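Local structure of soluble epoxide hydrolase (Bacillus megaterium, 4INZ) at residues G120-F123 with A124-P128; Q155-A158 with S159-A162; E293-N296 with V297-N300. The protein belongs to the alpha/beta hydrolase fold enzymes, in which a mixed beta sheet is flanked by helices and topped by a helical cap. The protein carries 1 engineered substitution. All coordinates share one frame; numbering follows the deposited sequence.

How the contacts relate
The three contacts come one after another along a single chain and illustrate how one short-range pattern, residues about four apart, serves different parts of a fold. Contact 1 closes helix 115-126, between strands 108-112 and 131-137. Contact 2 joins helices 153-158 and 160-164 in the helical insertion between strands 131-137 and 248-253. Contact 3 lies in the C-terminal helix 291-303. Centres of contacts 1 and 3 are 23 Å apart, and their helices meet alternate residues of strands 131-137 and 248-253, so they cover opposite faces of the sheet. Contact 2 lies 25 Å and 30 Å from contacts 1 and 3, centre to centre; none touch.

Contact 1: G120-F123 with A124-P128; sequences GWTF and AYRYP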
loop_
_atom_site.group_PDB
_atom_site.type_symbol
_atom_site.label_atom_id
_atom_site.label_comp_id
_atom_site.label_asym_id
_atom_site.label_seq_id
_atom_site.Cartn_x
_atom_site.Cartn_y
_atom_site.Cartn_z
ATOM N N GLY A 120 -5.383 -2.683 3.084
ATOM C CA GLY A 120 -6.359 -1.668 3.439
ATOM C C GLY A 120 -7.756 -1.908 2.897
ATOM O O GLY A 120 -8.732 -1.679 3.611
ATOM N N TRP A 121 -7.865 -2.344 1.641
ATOM C CA TRP A 121 -9.169 -2.701 1.086
ATOM C C TRP A 121 -9.766 -3.813 1.937
ATOM O O TRP A 121 -10.934 -3.756 2.337
ATOM C CB TRP A 121 -9.046 -3.202 -0.359
ATOM C CG TRP A 121 -8.978 -2.134 -1.453
ATOM C CD1 TRP A 121 -7.897 -1.831 -2.232
ATOM C CD2 TRP A 121 -10.049 -1.290 -1.913
ATOM N NE1 TRP A 121 -8.217 -0.834 -3.128
ATOM C CE2 TRP A 121 -9.533 -0.486 -2.953
ATOM C CE3 TRP A 121 -11.386 -1.126 -1.537
ATOM C CZ2 TRP A 121 -10.308 0.460 -3.625
ATOM C CZ3 TRP A 121 -12.157 -0.184 -2.204
ATOM C CH2 TRP A 121 -11.617 0.593 -3.239
ATOM N N THR A 122 -8.953 -4.829 2.210
ATOM C CA THR A 122 -9.405 -5.970 3.000
ATOM C C THR A 122 -9.867 -5.519 4.388
ATOM O O THR A 122 -10.916 -5.947 4.877
ATOM C CB THR A 122 -8.303 -7.040 3.116
ATOM O OG1 THR A 122 -7.922 -7.472 1.803
ATOM C CG2 THR A 122 -8.792 -8.239 3.915
ATOM N N PHE A 123 -9.091 -4.637 5.008
ATOM C CA PHE A 123 -9.442 -4.102 6.316
ATOM C C PHE A 123 -10.757 -3.319 6.274
ATOM O O PHE A 123 -11.594 -3.452 7.169
ATOM C CB PHE A 123 -8.323 -3.205 6.857
ATOM C CG PHE A 123 -8.651 -2.580 8.180
ATOM C CD1 PHE A 123 -8.493 -3.303 9.358
ATOM C CD2 PHE A 123 -9.155 -1.291 8.248
ATOM C CE1 PHE A 123 -8.811 -2.737 10.582
ATOM C CE2 PHE A 123 -9.468 -0.718 9.467
ATOM C CZ PHE A 123 -9.301 -1.445 10.639
ATOM N N ALA A 124 -10.930 -2.489 5.247
ATOM C CA ALA A 124 -12.151 -1.692 5.116
ATOM C C ALA A 124 -13.381 -2.580 4.940
ATOM O O ALA A 124 -14.451 -2.289 5.477
ATOM C CB ALA A 124 -12.031 -0.704 3.950
ATOM N N TYR A 125 -13.228 -3.661 4.182
ATOM C CA TYR A 125 -14.329 -4.593 3.967
ATOM C C TYR A 125 -14.709 -5.321 5.256
ATOM O O TYR A 125 -15.889 -5.524 5.544
ATOM C CB TYR A 125 -13.972 -5.610 2.877
ATOM C CG TYR A 125 -14.408 -5.218 1.480
ATOM C CD1 TYR A 125 -15.655 -5.599 0.984
ATOM C CD2 TYR A 125 -13.572 -4.476 0.651
ATOM C CE1 TYR A 125 -16.057 -5.248 -0.296
ATOM C CE2 TYR A 125 -13.966 -4.118 -0.628
ATOM C CZ TYR A 125 -15.209 -4.507 -1.097
ATOM O OH TYR A 125 -15.601 -4.153 -2.371
ATOM N N ARG A 126 -13.704 -5.716 6.030
ATOM C CA ARG A 126 -13.945 -6.493 7.240
ATOM C C ARG A 126 -14.311 -5.608 8.428
ATOM O O ARG A 126 -15.099 -6.004 9.287
ATOM C CB ARG A 126 -12.729 -7.355 7.581
ATOM C CG ARG A 126 -12.380 -8.393 6.529
ATOM C CD ARG A 126 -11.226 -9.275 6.986
ATOM N NE ARG A 126 -10.888 -10.295 5.996
ATOM C CZ ARG A 126 -9.833 -11.102 6.080
ATOM N NH1 ARG A 126 -9.001 -11.008 7.113
ATOM N NH2 ARG A 126 -9.605 -12.000 5.127
ATOM N N TYR A 127 -13.737 -4.411 8.472
ATOM C CA TYR A 127 -13.964 -3.495 9.585
ATOM C C TYR A 127 -14.383 -2.116 9.090
ATOM O O TYR A 127 -13.734 -1.119 9.413
ATOM C CB TYR A 127 -12.697 -3.350 10.433
ATOM C CG TYR A 127 -12.249 -4.606 11.149
ATOM C CD1 TYR A 127 -12.708 -4.899 12.428
ATOM C CD2 TYR A 127 -11.344 -5.483 10.562
ATOM C CE1 TYR A 127 -12.293 -6.040 13.096
ATOM C CE2 TYR A 127 -10.920 -6.625 11.225
ATOM C CZ TYR A 127 -11.398 -6.899 12.489
ATOM O OH TYR A 127 -10.981 -8.032 13.153
ATOM N N PRO A 128 -15.477 -2.048 8.318
ATOM C CA PRO A 128 -15.883 -0.764 7.739
ATOM C C PRO A 128 -16.146 0.305 8.796
ATOM O O PRO A 128 -16.069 1.490 8.486
ATOM C CB PRO A 128 -17.171 -1.110 6.985
ATOM C CG PRO A 128 -17.655 -2.383 7.611
ATOM C CD PRO A 128 -16.418 -3.127 7.978
#
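At the C-terminal end of helix 115-126, Tyr127 folds back over Phe123. Its CB stands above one face of the Phe123 ring, 4.1 Å from the centroid, a CH-pi contact. The two rings follow with planes near parallel, 23° apart, yet slid so far that they barely overlap; Tyr127 CD2 comes to 3.7 Å from Phe123 CE1. Phe123 CG is anti to the backbone N (chi1 178°), which brings the ring beside Tyr127 and against Val93 and Ile100 of helix 89-102. This is the helix of the beta-alpha-beta crossover from strand 108-112 to strand 131-137, the one that follows the nucleophile elbow in alpha/beta hydrolases. Tyr127 leaves helical geometry, but its N still donates to Phe123 O at 2.7 Å. One residue earlier in each turn, Thr122 CG2 lies over a face of the Arg126 guanidinium, 3.6 Å from NE; the arginine runs alongside, its NH1 in a salt bridge with Asp90 and its NH2 bonded to Pro238 O. Trp121 CE3 and Tyr125 CE2 meet at 4.1 Å, while Trp121 O sits at the edge of the Tyr125 ring, 3.2 Å from Tyr125 CD2. Tyr125 OH bonds to His141, whose ring meets Trp121 edge-to-face.

Contact 2: Q155-A158 with S159-A162; sequences QQKA and SEYA. Engineered in segment 159-162: Ala162 (natural residue Met).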
loop_
_atom_site.group_PDB
_atom_site.type_symbol
_atom_site.label_atom_id
_atom_site.label_comp_id
_atom_site.label_asym_id
_atom_site.label_seq_id
_atom_site.Cartn_x
_atom_site.Cartn_y
_atom_site.Cartn_z
ATOM N N GLN A 155 -2.501 -7.847 -17.605
ATOM C CA GLN A 155 -2.329 -7.909 -16.157
ATOM C C GLN A 155 -1.568 -9.165 -15.760
ATOM O O GLN A 155 -0.776 -9.159 -14.813
ATOM C CB GLN A 155 -3.671 -7.878 -15.429
ATOM C CG GLN A 155 -3.506 -7.843 -13.917
ATOM C CD GLN A 155 -2.708 -6.635 -13.453
ATOM O OE1 GLN A 155 -1.608 -6.763 -12.890
ATOM N NE2 GLN A 155 -3.256 -5.454 -13.689
ATOM N N GLN A 156 -1.824 -10.250 -16.479
ATOM C CA GLN A 156 -1.117 -11.497 -16.225
ATOM C C GLN A 156 0.386 -11.313 -16.419
ATOM O O GLN A 156 1.190 -11.763 -15.598
ATOM C CB GLN A 156 -1.660 -12.604 -17.132
ATOM C CG GLN A 156 -3.044 -13.075 -16.720
ATOM C CD GLN A 156 -3.683 -13.990 -17.744
ATOM O OE1 GLN A 156 -3.093 -14.286 -18.781
ATOM N NE2 GLN A 156 -4.899 -14.446 -17.456
ATOM N N LYS A 157 0.762 -10.641 -17.505
ATOM C CA LYS A 157 2.163 -10.347 -17.773
ATOM C C LYS A 157 2.718 -9.390 -16.726
ATOM O O LYS A 157 3.803 -9.602 -16.188
ATOM C CB LYS A 157 2.333 -9.739 -19.168
ATOM C CG LYS A 157 3.783 -9.451 -19.546
ATOM C CD LYS A 157 3.887 -8.814 -20.932
ATOM C CE LYS A 157 5.340 -8.657 -21.380
ATOM N NZ LYS A 157 5.988 -9.961 -21.717
ATOM N N ALA A 158 1.962 -8.337 -16.444
ATOM C CA ALA A 158 2.378 -7.327 -15.478
ATOM C C ALA A 158 2.653 -7.932 -14.106
ATOM O O ALA A 158 3.525 -7.457 -13.380
ATOM C CB ALA A 158 1.317 -6.234 -15.368
ATOM N N SER A 159 1.909 -8.979 -13.756
ATOM C CA SER A 159 1.985 -9.559 -12.415
ATOM C C SER A 159 2.934 -10.755 -12.317
ATOM O O SER A 159 3.045 -11.369 -11.258
ATOM C CB SER A 159 0.591 -9.970 -11.920
ATOM O OG SER A 159 -0.246 -8.840 -11.709
ATOM N N GLU A 160 3.613 -11.078 -13.416
ATOM C CA GLU A 160 4.483 -12.251 -13.467
ATOM C C GLU A 160 5.573 -12.203 -12.405
ATOM O O GLU A 160 6.077 -13.240 -11.976
ATOM C CB GLU A 160 5.122 -12.400 -14.851
ATOM C CG GLU A 160 4.168 -12.876 -15.937
ATOM C CD GLU A 160 4.832 -12.953 -17.302
ATOM O OE1 GLU A 160 4.169 -13.390 -18.269
ATOM O OE2 GLU A 160 6.020 -12.574 -17.407
ATOM N N TYR A 161 5.939 -10.996 -11.986
ATOM C CA TYR A 161 6.993 -10.838 -10.989
ATOM C C TYR A 161 6.597 -11.478 -9.659
ATOM O O TYR A 161 7.460 -11.912 -8.896
ATOM C CB TYR A 161 7.350 -9.360 -10.793
ATOM C CG TYR A 161 6.264 -8.557 -10.121
ATOM C CD1 TYR A 161 5.237 -7.989 -10.863
ATOM C CD2 TYR A 161 6.258 -8.372 -8.740
ATOM C CE1 TYR A 161 4.234 -7.260 -10.252
ATOM C CE2 TYR A 161 5.258 -7.643 -8.120
ATOM C CZ TYR A 161 4.248 -7.093 -8.881
ATOM O OH TYR A 161 3.253 -6.367 -8.271
ATOM N N ALA A 162 5.298 -11.538 -9.382
ATOM C CA ALA A 162 4.821 -12.132 -8.133
ATOM C C ALA A 162 5.145 -13.624 -8.074
ATOM O O ALA A 162 5.459 -14.162 -7.009
ATOM C CB ALA A 162 3.333 -11.899 -7.962
#
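Ser159 and Gln155 meet through backbone and side chain together at the junction of helices 153-158 and 160-164, in the helical cap that alpha/beta hydrolases of this kind carry over the sheet. Among the hydrogen bonds, Gln155 O is the shared acceptor: Ser159 N donates to it at 2.9 Å, and Ser159 OG adds a weak bond to Gln155 O at 3.2 Å. The same Ser159 N also leans weakly on Gln156 O, 3.4 Å away. The next amide breaks the helical pattern, for Glu160 N reaches back only three residues to Lys157 O at 3.1 Å. That bond is straight at hydrogen (164°), but the donor stands 65° out of the carbonyl plane rather than on a lone pair; it comes where one helix ends and the next begins. Further on, the N of Ala162, an engineered residue (methionine naturally), bonds to Ser159 O.

Close carbon-oxygen approaches form a second group. Tyr161 has CG between its backbone N and carbonyl carbon (chi1 69°), which turns the ring back so that Ala158 O lies at its edge, in plane, 3.1 Å from CD1. Its neighbour Phe165 meets the same ring edge-to-face, and a bound PEG lies about 4 Å from the tyrosine side chain. Glu160 CG, for its part, comes to 3.2 Å from Gln156 O.

Charge supplies the third kind. Lys157 and Glu160 cross obliquely, with Lys157 NZ 5.0 Å from Glu160 OE2, too far for a salt bridge. Carbonyls at the end of helix 153-158 thus receive donors of Ser159 and Glu160 and C-H groups of Glu160 and Tyr161. The junction is held chiefly by hydrogen bonds to main-chain carbonyls, while the Lys157-Glu160 attraction, at that separation, would probably be mild.

Contact 3: E293-N296 with V297-N300; sequences EVNN and VMWN
Val294 and Met298 lie side by side and point the same way, one turn apart on helix 291-303, the C-terminal helix of the alpha/beta hydrolase fold. The valine has CG1 anti to its backbone N (chi1 164°), and this branch touches the methionine sulfur, with Val294 CG1 3.8 Å from Met298 SD. The methionine chain runs out straight until it bends at the sulfur (chi3 63°), and its early part rides over the carbonyl behind it: Met298 CG is 3.4 Å from Val294 O. That oxygen also takes the helical bond from Met298 N at 2.9 Å. Both side chains face the sheet, Val294 on Phe137 and Ile251, Met298 on Ile135 and Ile251, which places the pair as an apolar layer between helix and strands.

Asn295 also lies beside the methionine, pointing the same way, with Asn295 OD1 4.2 Å from Met298 SD. The approach is loose, and the amide's polar partners are in helix 55-61: OD1 accepts from Gln57 NE2, and ND2 makes a weak bond to His56 O. Buried polar atoms are thereby satisfied beside the sulfur.

Trp299 is turned differently. Its indole leans obliquely to Asn295 O, with Trp299 CD1 3.3 Å from that oxygen, which also accepts a nearly straight bond (169°) from Trp299 N at 3.0 Å. The ring then reaches across to helix 55-61, where NE1 bonds to Glu60 and the indole meets the ring of Phe61. The same oxygen thus accepts the backbone N-H of Trp299 and lies obliquely by its ring.

Val297 packs against His277 of strand 274-279 and Ile251 of strand 248-253. On the turn before, Val297 CG2 is 3.3 Å from Glu293 O.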
loop_
_atom_site.group_PDB
_atom_site.type_symbol
_atom_site.label_atom_id
_atom_site.label_comp_id
_atom_site.label_asym_id
_atom_site.label_seq_id
_atom_site.Cartn_x
_atom_site.Cartn_y
_atom_site.Cartn_z
ATOM N N GLU A 293 -1.083 17.712 -7.502
ATOM C CA GLU A 293 -2.315 17.222 -8.126
ATOM C C GLU A 293 -3.052 16.257 -7.187
ATOM O O GLU A 293 -4.274 16.340 -7.002
ATOM C CB GLU A 293 -2.012 16.524 -9.453
ATOM C CG GLU A 293 -3.269 16.044 -10.148
ATOM C CD GLU A 293 -3.019 15.477 -11.525
ATOM O OE1 GLU A 293 -1.866 15.548 -12.004
ATOM O OE2 GLU A 293 -3.985 14.965 -12.135
ATOM N N VAL A 294 -2.301 15.327 -6.611
ATOM C CA VAL A 294 -2.868 14.353 -5.683
ATOM C C VAL A 294 -3.488 15.030 -4.461
ATOM O O VAL A 294 -4.626 14.725 -4.063
ATOM C CB VAL A 294 -1.789 13.351 -5.223
ATOM C CG1 VAL A 294 -2.251 12.589 -3.987
ATOM C CG2 VAL A 294 -1.434 12.389 -6.365
ATOM N N ASN A 295 -2.746 15.955 -3.865
ATOM C CA ASN A 295 -3.219 16.619 -2.653
ATOM C C ASN A 295 -4.516 17.374 -2.895
ATOM O O ASN A 295 -5.413 17.381 -2.047
ATOM C CB ASN A 295 -2.144 17.539 -2.073
ATOM C CG ASN A 295 -1.018 16.760 -1.406
ATOM O OD1 ASN A 295 -1.137 15.549 -1.184
ATOM N ND2 ASN A 295 0.073 17.453 -1.067
ATOM N N ASN A 296 -4.632 17.995 -4.061
ATOM C CA ASN A 296 -5.840 18.755 -4.357
ATOM C C ASN A 296 -7.054 17.849 -4.542
ATOM O O ASN A 296 -8.171 18.217 -4.176
ATOM C CB ASN A 296 -5.635 19.671 -5.563
ATOM C CG ASN A 296 -4.815 20.899 -5.217
ATOM O OD1 ASN A 296 -4.718 21.279 -4.048
ATOM N ND2 ASN A 296 -4.213 21.521 -6.227
ATOM N N VAL A 297 -6.826 16.664 -5.102
ATOM C CA VAL A 297 -7.896 15.681 -5.259
ATOM C C VAL A 297 -8.315 15.125 -3.895
ATOM O O VAL A 297 -9.509 14.945 -3.623
ATOM C CB VAL A 297 -7.485 14.530 -6.208
ATOM C CG1 VAL A 297 -8.543 13.419 -6.201
ATOM C CG2 VAL A 297 -7.287 15.070 -7.632
ATOM N N MET A 298 -7.334 14.873 -3.031
ATOM C CA MET A 298 -7.641 14.404 -1.685
ATOM C C MET A 298 -8.502 15.422 -0.952
ATOM O O MET A 298 -9.514 15.061 -0.361
ATOM C CB MET A 298 -6.366 14.087 -0.897
ATOM C CG MET A 298 -5.618 12.880 -1.444
ATOM S SD MET A 298 -4.036 12.590 -0.615
ATOM C CE MET A 298 -4.581 12.263 1.067
ATOM N N TRP A 299 -8.112 16.695 -1.001
ATOM C CA TRP A 299 -8.917 17.749 -0.380
ATOM C C TRP A 299 -10.326 17.767 -0.959
ATOM O O TRP A 299 -11.318 17.870 -0.229
ATOM C CB TRP A 299 -8.282 19.127 -0.581
ATOM C CG TRP A 299 -7.242 19.465 0.441
ATOM C CD1 TRP A 299 -5.937 19.801 0.208
ATOM C CD2 TRP A 299 -7.419 19.499 1.859
ATOM N NE1 TRP A 299 -5.293 20.045 1.397
ATOM C CE2 TRP A 299 -6.178 19.865 2.426
ATOM C CE3 TRP A 299 -8.502 19.250 2.708
ATOM C CZ2 TRP A 299 -5.994 19.993 3.807
ATOM C CZ3 TRP A 299 -8.316 19.382 4.084
ATOM C CH2 TRP A 299 -7.073 19.750 4.614
ATOM N N ASN A 300 -10.409 17.679 -2.279
ATOM C CA ASN A 300 -11.706 17.719 -2.936
ATOM C C ASN A 300 -12.626 16.624 -2.391
ATOM O O ASN A 300 -13.796 16.865 -2.068
ATOM C CB ASN A 300 -11.541 17.579 -4.445
ATOM C CG ASN A 300 -12.831 17.816 -5.187
ATOM O OD1 ASN A 300 -13.296 18.958 -5.306
ATOM N ND2 ASN A 300 -13.423 16.739 -5.696
#